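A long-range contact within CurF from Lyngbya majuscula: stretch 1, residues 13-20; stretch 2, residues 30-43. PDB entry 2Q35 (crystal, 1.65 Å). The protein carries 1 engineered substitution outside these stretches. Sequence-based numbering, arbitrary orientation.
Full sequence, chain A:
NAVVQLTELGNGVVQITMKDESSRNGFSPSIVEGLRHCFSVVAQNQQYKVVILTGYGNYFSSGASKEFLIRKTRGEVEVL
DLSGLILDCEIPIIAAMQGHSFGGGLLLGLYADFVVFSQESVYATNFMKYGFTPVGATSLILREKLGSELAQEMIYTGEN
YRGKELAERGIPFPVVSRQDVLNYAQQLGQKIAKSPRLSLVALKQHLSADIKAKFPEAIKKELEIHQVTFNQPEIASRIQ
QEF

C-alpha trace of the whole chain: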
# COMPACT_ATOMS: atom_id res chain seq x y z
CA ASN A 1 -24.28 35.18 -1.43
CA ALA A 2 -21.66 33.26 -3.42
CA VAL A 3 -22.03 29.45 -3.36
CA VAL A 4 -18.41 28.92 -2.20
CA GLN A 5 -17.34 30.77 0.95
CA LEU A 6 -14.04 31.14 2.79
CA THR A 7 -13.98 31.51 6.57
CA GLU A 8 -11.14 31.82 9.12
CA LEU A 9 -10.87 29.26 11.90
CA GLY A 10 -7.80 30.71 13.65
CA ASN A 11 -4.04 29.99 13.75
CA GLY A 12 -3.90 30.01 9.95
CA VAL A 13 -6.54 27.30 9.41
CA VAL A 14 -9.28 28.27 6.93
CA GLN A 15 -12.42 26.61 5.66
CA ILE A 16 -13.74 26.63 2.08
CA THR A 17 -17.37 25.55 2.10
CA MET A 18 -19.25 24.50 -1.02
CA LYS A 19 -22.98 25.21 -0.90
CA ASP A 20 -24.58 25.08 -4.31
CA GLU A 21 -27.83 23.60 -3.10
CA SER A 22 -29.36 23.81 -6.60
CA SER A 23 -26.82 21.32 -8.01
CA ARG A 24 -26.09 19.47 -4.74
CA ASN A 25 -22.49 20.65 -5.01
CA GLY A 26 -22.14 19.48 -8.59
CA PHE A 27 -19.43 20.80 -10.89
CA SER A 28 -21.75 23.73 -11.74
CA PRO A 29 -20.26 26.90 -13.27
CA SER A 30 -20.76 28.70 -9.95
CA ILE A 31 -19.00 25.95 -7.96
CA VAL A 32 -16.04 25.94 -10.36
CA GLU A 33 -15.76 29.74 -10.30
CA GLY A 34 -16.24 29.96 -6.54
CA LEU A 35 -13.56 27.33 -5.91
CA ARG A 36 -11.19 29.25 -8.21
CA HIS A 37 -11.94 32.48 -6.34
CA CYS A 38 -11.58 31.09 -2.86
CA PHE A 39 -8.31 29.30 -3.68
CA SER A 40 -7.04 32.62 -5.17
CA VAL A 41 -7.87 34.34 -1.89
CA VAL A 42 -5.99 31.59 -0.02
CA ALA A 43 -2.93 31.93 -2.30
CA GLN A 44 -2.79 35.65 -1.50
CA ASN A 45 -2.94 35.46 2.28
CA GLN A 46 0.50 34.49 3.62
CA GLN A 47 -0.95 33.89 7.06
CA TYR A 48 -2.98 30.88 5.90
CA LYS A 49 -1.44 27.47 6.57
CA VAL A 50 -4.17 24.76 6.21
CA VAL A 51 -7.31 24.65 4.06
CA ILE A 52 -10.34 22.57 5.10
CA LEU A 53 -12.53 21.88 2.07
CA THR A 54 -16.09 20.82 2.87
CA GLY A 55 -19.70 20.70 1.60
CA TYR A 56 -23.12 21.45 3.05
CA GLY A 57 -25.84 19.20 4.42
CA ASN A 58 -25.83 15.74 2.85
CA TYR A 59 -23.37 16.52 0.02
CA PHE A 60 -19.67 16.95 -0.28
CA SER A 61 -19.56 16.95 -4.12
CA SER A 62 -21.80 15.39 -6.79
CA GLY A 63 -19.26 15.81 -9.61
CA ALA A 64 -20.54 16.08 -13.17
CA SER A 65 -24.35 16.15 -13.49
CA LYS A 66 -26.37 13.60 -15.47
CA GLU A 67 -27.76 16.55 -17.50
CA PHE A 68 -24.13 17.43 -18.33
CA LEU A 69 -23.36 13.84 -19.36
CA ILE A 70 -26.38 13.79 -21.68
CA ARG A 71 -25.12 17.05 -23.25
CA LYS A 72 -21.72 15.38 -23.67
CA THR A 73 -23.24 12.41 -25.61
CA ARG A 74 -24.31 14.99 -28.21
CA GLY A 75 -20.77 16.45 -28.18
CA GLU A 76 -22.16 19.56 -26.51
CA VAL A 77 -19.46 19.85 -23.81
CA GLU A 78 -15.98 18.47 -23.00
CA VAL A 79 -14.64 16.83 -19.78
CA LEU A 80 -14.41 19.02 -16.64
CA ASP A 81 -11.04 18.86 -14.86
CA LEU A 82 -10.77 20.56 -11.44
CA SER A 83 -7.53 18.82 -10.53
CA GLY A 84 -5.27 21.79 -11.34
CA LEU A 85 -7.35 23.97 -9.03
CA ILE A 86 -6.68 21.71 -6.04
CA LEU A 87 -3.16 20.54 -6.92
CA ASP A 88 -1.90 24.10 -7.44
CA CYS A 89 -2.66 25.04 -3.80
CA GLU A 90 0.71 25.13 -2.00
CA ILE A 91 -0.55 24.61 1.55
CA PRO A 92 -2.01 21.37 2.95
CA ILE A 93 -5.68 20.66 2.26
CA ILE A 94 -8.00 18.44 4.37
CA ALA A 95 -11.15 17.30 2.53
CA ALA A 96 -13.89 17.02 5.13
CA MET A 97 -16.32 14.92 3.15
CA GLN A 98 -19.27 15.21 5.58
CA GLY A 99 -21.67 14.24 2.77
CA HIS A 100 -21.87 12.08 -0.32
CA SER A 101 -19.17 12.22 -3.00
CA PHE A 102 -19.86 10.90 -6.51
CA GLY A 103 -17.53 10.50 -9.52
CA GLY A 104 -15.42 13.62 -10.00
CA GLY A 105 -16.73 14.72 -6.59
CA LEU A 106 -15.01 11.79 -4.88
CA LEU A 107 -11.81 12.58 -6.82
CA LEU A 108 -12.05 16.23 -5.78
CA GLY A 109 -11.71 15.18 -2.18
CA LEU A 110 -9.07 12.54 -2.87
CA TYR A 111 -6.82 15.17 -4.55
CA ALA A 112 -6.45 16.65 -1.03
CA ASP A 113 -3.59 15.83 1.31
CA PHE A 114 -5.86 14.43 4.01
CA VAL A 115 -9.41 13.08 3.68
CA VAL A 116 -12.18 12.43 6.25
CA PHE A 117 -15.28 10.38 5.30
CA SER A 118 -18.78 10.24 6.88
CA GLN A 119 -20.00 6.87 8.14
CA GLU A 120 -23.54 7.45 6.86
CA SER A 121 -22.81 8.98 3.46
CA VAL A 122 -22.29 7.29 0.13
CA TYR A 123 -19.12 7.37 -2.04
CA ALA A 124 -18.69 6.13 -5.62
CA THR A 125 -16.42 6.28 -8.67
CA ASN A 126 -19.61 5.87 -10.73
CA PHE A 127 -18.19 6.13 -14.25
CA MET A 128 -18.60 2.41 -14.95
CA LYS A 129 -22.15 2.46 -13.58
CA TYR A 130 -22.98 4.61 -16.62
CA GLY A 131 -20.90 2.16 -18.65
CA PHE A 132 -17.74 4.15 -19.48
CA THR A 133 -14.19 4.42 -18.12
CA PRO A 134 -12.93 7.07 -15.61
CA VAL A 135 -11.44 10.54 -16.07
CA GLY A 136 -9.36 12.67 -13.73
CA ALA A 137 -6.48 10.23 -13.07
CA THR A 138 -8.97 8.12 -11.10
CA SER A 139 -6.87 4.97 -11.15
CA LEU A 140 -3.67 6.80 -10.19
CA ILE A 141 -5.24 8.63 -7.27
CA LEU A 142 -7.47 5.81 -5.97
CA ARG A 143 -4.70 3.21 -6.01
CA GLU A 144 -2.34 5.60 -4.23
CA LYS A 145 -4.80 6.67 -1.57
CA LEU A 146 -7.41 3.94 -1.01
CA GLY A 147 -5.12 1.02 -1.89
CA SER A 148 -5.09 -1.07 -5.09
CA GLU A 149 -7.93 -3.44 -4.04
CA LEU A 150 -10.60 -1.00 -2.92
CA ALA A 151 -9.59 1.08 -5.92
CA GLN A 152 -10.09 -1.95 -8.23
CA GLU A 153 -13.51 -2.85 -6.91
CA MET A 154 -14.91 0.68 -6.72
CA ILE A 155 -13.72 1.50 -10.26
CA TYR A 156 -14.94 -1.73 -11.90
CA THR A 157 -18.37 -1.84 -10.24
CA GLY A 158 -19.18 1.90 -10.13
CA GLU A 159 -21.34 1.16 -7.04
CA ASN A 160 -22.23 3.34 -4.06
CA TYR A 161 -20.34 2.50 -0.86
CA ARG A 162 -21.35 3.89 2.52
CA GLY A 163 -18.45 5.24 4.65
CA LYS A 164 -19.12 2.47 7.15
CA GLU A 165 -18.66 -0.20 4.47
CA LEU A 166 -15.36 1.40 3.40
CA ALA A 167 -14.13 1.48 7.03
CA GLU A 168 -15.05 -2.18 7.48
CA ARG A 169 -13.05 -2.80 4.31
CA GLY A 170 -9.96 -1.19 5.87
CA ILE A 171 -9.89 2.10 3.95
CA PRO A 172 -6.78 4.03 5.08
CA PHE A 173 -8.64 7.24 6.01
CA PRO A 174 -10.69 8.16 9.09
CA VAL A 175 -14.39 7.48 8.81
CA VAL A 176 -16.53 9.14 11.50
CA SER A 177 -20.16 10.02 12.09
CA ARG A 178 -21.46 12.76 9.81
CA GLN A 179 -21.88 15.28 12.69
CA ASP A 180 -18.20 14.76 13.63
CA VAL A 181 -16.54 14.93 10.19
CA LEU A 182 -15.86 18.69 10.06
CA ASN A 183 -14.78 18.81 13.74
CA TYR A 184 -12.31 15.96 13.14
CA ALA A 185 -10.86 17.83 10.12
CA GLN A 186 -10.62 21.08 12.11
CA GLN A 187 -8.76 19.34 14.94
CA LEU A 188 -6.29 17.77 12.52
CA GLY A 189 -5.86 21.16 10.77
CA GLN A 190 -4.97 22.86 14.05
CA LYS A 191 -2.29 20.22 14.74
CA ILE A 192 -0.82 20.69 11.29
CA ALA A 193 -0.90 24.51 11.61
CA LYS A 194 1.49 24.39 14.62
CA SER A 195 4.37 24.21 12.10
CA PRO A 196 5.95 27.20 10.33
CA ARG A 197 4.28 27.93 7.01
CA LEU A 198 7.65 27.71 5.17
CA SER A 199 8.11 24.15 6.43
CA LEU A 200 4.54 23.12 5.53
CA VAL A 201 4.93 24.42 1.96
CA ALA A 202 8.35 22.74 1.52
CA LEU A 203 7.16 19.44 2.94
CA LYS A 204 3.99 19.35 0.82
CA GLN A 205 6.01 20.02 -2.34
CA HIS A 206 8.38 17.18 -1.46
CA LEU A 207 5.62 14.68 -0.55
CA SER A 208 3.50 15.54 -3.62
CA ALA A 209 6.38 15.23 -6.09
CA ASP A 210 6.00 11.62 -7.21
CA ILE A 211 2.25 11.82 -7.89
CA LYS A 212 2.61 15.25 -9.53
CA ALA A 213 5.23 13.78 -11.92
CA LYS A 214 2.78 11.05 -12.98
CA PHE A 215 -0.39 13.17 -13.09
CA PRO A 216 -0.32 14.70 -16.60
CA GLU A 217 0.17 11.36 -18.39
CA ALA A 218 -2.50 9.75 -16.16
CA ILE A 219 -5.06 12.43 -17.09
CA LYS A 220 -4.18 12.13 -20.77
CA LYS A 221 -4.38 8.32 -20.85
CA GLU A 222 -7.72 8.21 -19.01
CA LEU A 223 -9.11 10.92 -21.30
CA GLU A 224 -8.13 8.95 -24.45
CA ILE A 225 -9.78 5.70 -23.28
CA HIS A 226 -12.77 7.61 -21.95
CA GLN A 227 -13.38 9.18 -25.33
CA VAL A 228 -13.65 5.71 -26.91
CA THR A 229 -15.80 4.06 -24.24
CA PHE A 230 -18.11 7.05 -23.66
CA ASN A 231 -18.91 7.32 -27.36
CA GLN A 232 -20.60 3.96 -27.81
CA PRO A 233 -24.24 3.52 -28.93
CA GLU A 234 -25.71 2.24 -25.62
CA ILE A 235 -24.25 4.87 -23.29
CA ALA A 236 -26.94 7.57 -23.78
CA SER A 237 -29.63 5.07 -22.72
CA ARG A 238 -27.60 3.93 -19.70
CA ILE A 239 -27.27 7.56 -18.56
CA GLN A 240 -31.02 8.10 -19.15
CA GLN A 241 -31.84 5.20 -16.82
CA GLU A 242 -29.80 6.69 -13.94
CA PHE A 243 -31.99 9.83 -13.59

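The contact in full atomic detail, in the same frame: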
# COMPACT_ATOMS: atom_id res chain seq x y z
N VAL A 13 -5.67 28.32 10.01
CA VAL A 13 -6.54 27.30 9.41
C VAL A 13 -7.76 28.01 8.82
O VAL A 13 -8.40 28.87 9.48
CB VAL A 13 -7.01 26.25 10.47
CG1 VAL A 13 -7.87 25.18 9.84
CG2 VAL A 13 -5.81 25.58 11.11
N VAL A 14 -8.10 27.66 7.58
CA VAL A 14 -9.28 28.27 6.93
C VAL A 14 -10.20 27.20 6.37
O VAL A 14 -9.78 26.07 6.15
CB VAL A 14 -8.91 29.32 5.85
CG1 VAL A 14 -8.00 30.36 6.44
CG2 VAL A 14 -8.28 28.64 4.66
N GLN A 15 -11.46 27.55 6.18
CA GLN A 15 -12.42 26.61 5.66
C GLN A 15 -13.03 27.15 4.38
O GLN A 15 -13.49 28.30 4.34
CB GLN A 15 -13.51 26.35 6.74
CG GLN A 15 -14.55 25.30 6.33
CD GLN A 15 -15.58 25.06 7.44
OE1 GLN A 15 -15.21 24.95 8.60
NE2 GLN A 15 -16.87 25.04 7.08
N ILE A 16 -13.05 26.31 3.34
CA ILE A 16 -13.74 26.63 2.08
C ILE A 16 -14.94 25.71 2.00
O ILE A 16 -14.78 24.48 1.98
CB ILE A 16 -12.82 26.43 0.86
CG1 ILE A 16 -11.68 27.46 0.90
CG2 ILE A 16 -13.63 26.54 -0.44
CD1 ILE A 16 -10.59 27.31 -0.25
N THR A 17 -16.13 26.30 1.97
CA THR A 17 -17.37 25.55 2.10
C THR A 17 -18.14 25.69 0.82
O THR A 17 -18.48 26.81 0.42
CB THR A 17 -18.23 26.12 3.26
OG1 THR A 17 -17.44 26.09 4.45
CG2 THR A 17 -19.49 25.30 3.48
N MET A 18 -18.43 24.55 0.20
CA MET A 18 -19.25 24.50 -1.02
C MET A 18 -20.71 24.35 -0.66
O MET A 18 -21.09 23.41 0.04
CB MET A 18 -18.84 23.32 -1.92
CG MET A 18 -17.42 23.41 -2.47
SD MET A 18 -16.87 21.91 -3.31
CE MET A 18 -16.79 20.73 -1.97
N LYS A 19 -21.55 25.26 -1.17
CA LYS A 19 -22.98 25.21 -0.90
C LYS A 19 -23.77 25.67 -2.12
O LYS A 19 -24.40 26.73 -2.12
CB LYS A 19 -23.31 26.01 0.37
CG LYS A 19 -24.77 25.85 0.85
CD LYS A 19 -25.03 26.68 2.09
CE LYS A 19 -26.45 26.47 2.58
NZ LYS A 19 -26.72 27.22 3.84
N ASP A 20 -23.70 24.88 -3.18
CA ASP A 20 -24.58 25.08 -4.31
C ASP A 20 -25.71 24.08 -4.16
O ASP A 20 -25.70 22.99 -4.74
CB ASP A 20 -23.86 24.87 -5.65
CG ASP A 20 -24.73 25.20 -6.85
OD1 ASP A 20 -25.81 25.80 -6.67
OD2 ASP A 20 -24.34 24.86 -7.98
N SER A 30 -20.98 27.91 -11.15
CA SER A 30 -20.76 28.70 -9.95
C SER A 30 -19.85 28.01 -8.93
O SER A 30 -19.09 28.67 -8.22
CB SER A 30 -22.08 29.13 -9.31
OG SER A 30 -22.81 28.01 -8.83
N ILE A 31 -19.92 26.68 -8.85
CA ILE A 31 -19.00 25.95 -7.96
C ILE A 31 -17.56 26.07 -8.47
O ILE A 31 -16.62 26.31 -7.70
CB ILE A 31 -19.41 24.46 -7.79
CG1 ILE A 31 -20.59 24.32 -6.81
CG2 ILE A 31 -18.20 23.59 -7.37
CD1 ILE A 31 -20.24 24.51 -5.33
N VAL A 32 -17.38 25.89 -9.78
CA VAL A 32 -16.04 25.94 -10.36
C VAL A 32 -15.45 27.33 -10.14
O VAL A 32 -14.32 27.47 -9.64
CB VAL A 32 -16.09 25.55 -11.86
CG1 VAL A 32 -14.76 25.82 -12.55
CG2 VAL A 32 -16.49 24.08 -12.00
N GLU A 33 -16.24 28.36 -10.43
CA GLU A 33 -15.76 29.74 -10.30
C GLU A 33 -15.53 30.11 -8.83
O GLU A 33 -14.57 30.80 -8.50
CB GLU A 33 -16.73 30.72 -10.96
CG GLU A 33 -16.36 32.20 -10.76
CD GLU A 33 -15.03 32.64 -11.41
OE1 GLU A 33 -14.41 31.89 -12.19
OE2 GLU A 33 -14.62 33.79 -11.13
N GLY A 34 -16.39 29.62 -7.94
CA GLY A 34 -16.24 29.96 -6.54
C GLY A 34 -15.05 29.25 -5.90
O GLY A 34 -14.36 29.80 -5.04
N LEU A 35 -14.79 28.01 -6.33
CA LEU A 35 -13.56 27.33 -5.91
C LEU A 35 -12.31 28.07 -6.41
O LEU A 35 -11.38 28.28 -5.63
CB LEU A 35 -13.55 25.86 -6.37
CG LEU A 35 -14.45 24.90 -5.63
CD1 LEU A 35 -14.48 23.59 -6.41
CD2 LEU A 35 -13.95 24.68 -4.15
N ARG A 36 -12.31 28.47 -7.69
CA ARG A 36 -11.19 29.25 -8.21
C ARG A 36 -10.96 30.52 -7.36
O ARG A 36 -9.84 30.79 -6.91
CB ARG A 36 -11.37 29.59 -9.69
CG ARG A 36 -10.13 30.26 -10.27
CD ARG A 36 -10.40 31.29 -11.41
NE ARG A 36 -11.40 32.29 -11.04
CZ ARG A 36 -11.20 33.33 -10.22
NH1 ARG A 36 -10.00 33.56 -9.66
NH2 ARG A 36 -12.21 34.14 -9.96
N HIS A 37 -12.03 31.26 -7.13
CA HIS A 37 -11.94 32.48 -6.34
C HIS A 37 -11.42 32.23 -4.94
O HIS A 37 -10.50 32.89 -4.46
CB HIS A 37 -13.28 33.20 -6.28
CG HIS A 37 -13.23 34.43 -5.42
ND1 HIS A 37 -12.53 35.57 -5.79
CD2 HIS A 37 -13.72 34.66 -4.19
CE1 HIS A 37 -12.64 36.47 -4.83
NE2 HIS A 37 -13.35 35.95 -3.84
N CYS A 38 -12.02 31.28 -4.24
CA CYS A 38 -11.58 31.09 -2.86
C CYS A 38 -10.14 30.60 -2.75
O CYS A 38 -9.42 31.04 -1.87
CB CYS A 38 -12.51 30.16 -2.11
SG CYS A 38 -14.13 30.92 -1.77
N PHE A 39 -9.72 29.74 -3.68
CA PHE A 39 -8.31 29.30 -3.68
C PHE A 39 -7.34 30.43 -4.06
O PHE A 39 -6.21 30.45 -3.56
CB PHE A 39 -8.09 28.04 -4.51
CG PHE A 39 -8.42 26.78 -3.74
CD1 PHE A 39 -7.51 26.26 -2.81
CD2 PHE A 39 -9.60 26.08 -3.96
CE1 PHE A 39 -7.79 25.08 -2.07
CE2 PHE A 39 -9.90 24.90 -3.23
CZ PHE A 39 -9.00 24.40 -2.29
N SER A 40 -7.79 31.38 -4.89
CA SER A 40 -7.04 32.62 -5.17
C SER A 40 -6.86 33.44 -3.90
O SER A 40 -5.77 33.88 -3.56
CB SER A 40 -7.75 33.48 -6.22
OG SER A 40 -7.03 34.69 -6.44
N VAL A 41 -7.95 33.63 -3.16
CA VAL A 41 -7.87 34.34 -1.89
C VAL A 41 -6.87 33.67 -0.94
O VAL A 41 -6.04 34.34 -0.31
CB VAL A 41 -9.27 34.48 -1.27
CG1 VAL A 41 -9.20 35.04 0.16
CG2 VAL A 41 -10.10 35.40 -2.13
N VAL A 42 -6.94 32.34 -0.85
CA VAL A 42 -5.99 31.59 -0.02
C VAL A 42 -4.55 31.86 -0.48
O VAL A 42 -3.68 32.16 0.34
CB VAL A 42 -6.30 30.09 -0.08
CG1 VAL A 42 -5.16 29.27 0.54
CG2 VAL A 42 -7.60 29.85 0.70
N ALA A 43 -4.30 31.78 -1.79
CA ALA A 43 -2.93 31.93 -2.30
C ALA A 43 -2.33 33.29 -1.92
O ALA A 43 -1.11 33.44 -1.79
CB ALA A 43 -2.90 31.73 -3.79

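A β-strand and an α-helix pack antiparallel through an almost wholly apolar side-chain contact, with no hydrogen bond crossing between them. Strand 13-18 and helix 30-43 run at 172°, their axes 9.7 Å apart at closest approach, and together they bury 441 Å². The antiparallel course sets the register: the CA atoms of Val14 and Val42 lie 8.4 Å apart, those of Ile16 and Cys38 7.0 Å, and those of Asp20 and Ile31 6.7 Å. Strand alternation turns Val14, Ile16 and Met18 toward the helix, while Thr17 points away; Gln15 NE2 instead donates a hydrogen bond to Thr17 OG1 (2.9 Å) along the strand. The helix satisfies its backbone internally with i to i+4 bonds such as Cys38 N to Gly34 O (2.9 Å), leaving side chains to make the contact.

Ile16 is the hub, with the largest covered area. In its m,t rotamer, CD1 reaches Cys38 CB (3.9 Å) and Val42 CG2 (4.0 Å) and sits over one face of the Phe39 ring, 3.8 Å from the centroid and 6° off the normal, a CH-pi contact that sets a methyl against the aromatic cloud. Phe39 itself leaves the helix sideways, but its ring end comes nearer the strand. Ile16 CG2 meets Leu35 CD2 at 4.2 Å, and the same Leu35 CD2 lies 4.1 Å from Met18 CG, so one methyl bridges two strand residues.

At one end Val14 CG2 touches Val42 CG2 (4.2 Å). At the other, Ile31 CD1 packs on Met18 CB (3.9 Å), and Ile31 CG1 lies 3.5 Å from Asp20 CB. Here polar groups appear: Asp20 OD2 and Ser30 OG stand 3.6 Å apart without hydrogen bonding to each other, and both find hydrogen-bond partners just outside the stretches. On the exposed helix surface, Arg36 NH2 and Glu33 OE2 form a salt bridge (2.7 Å).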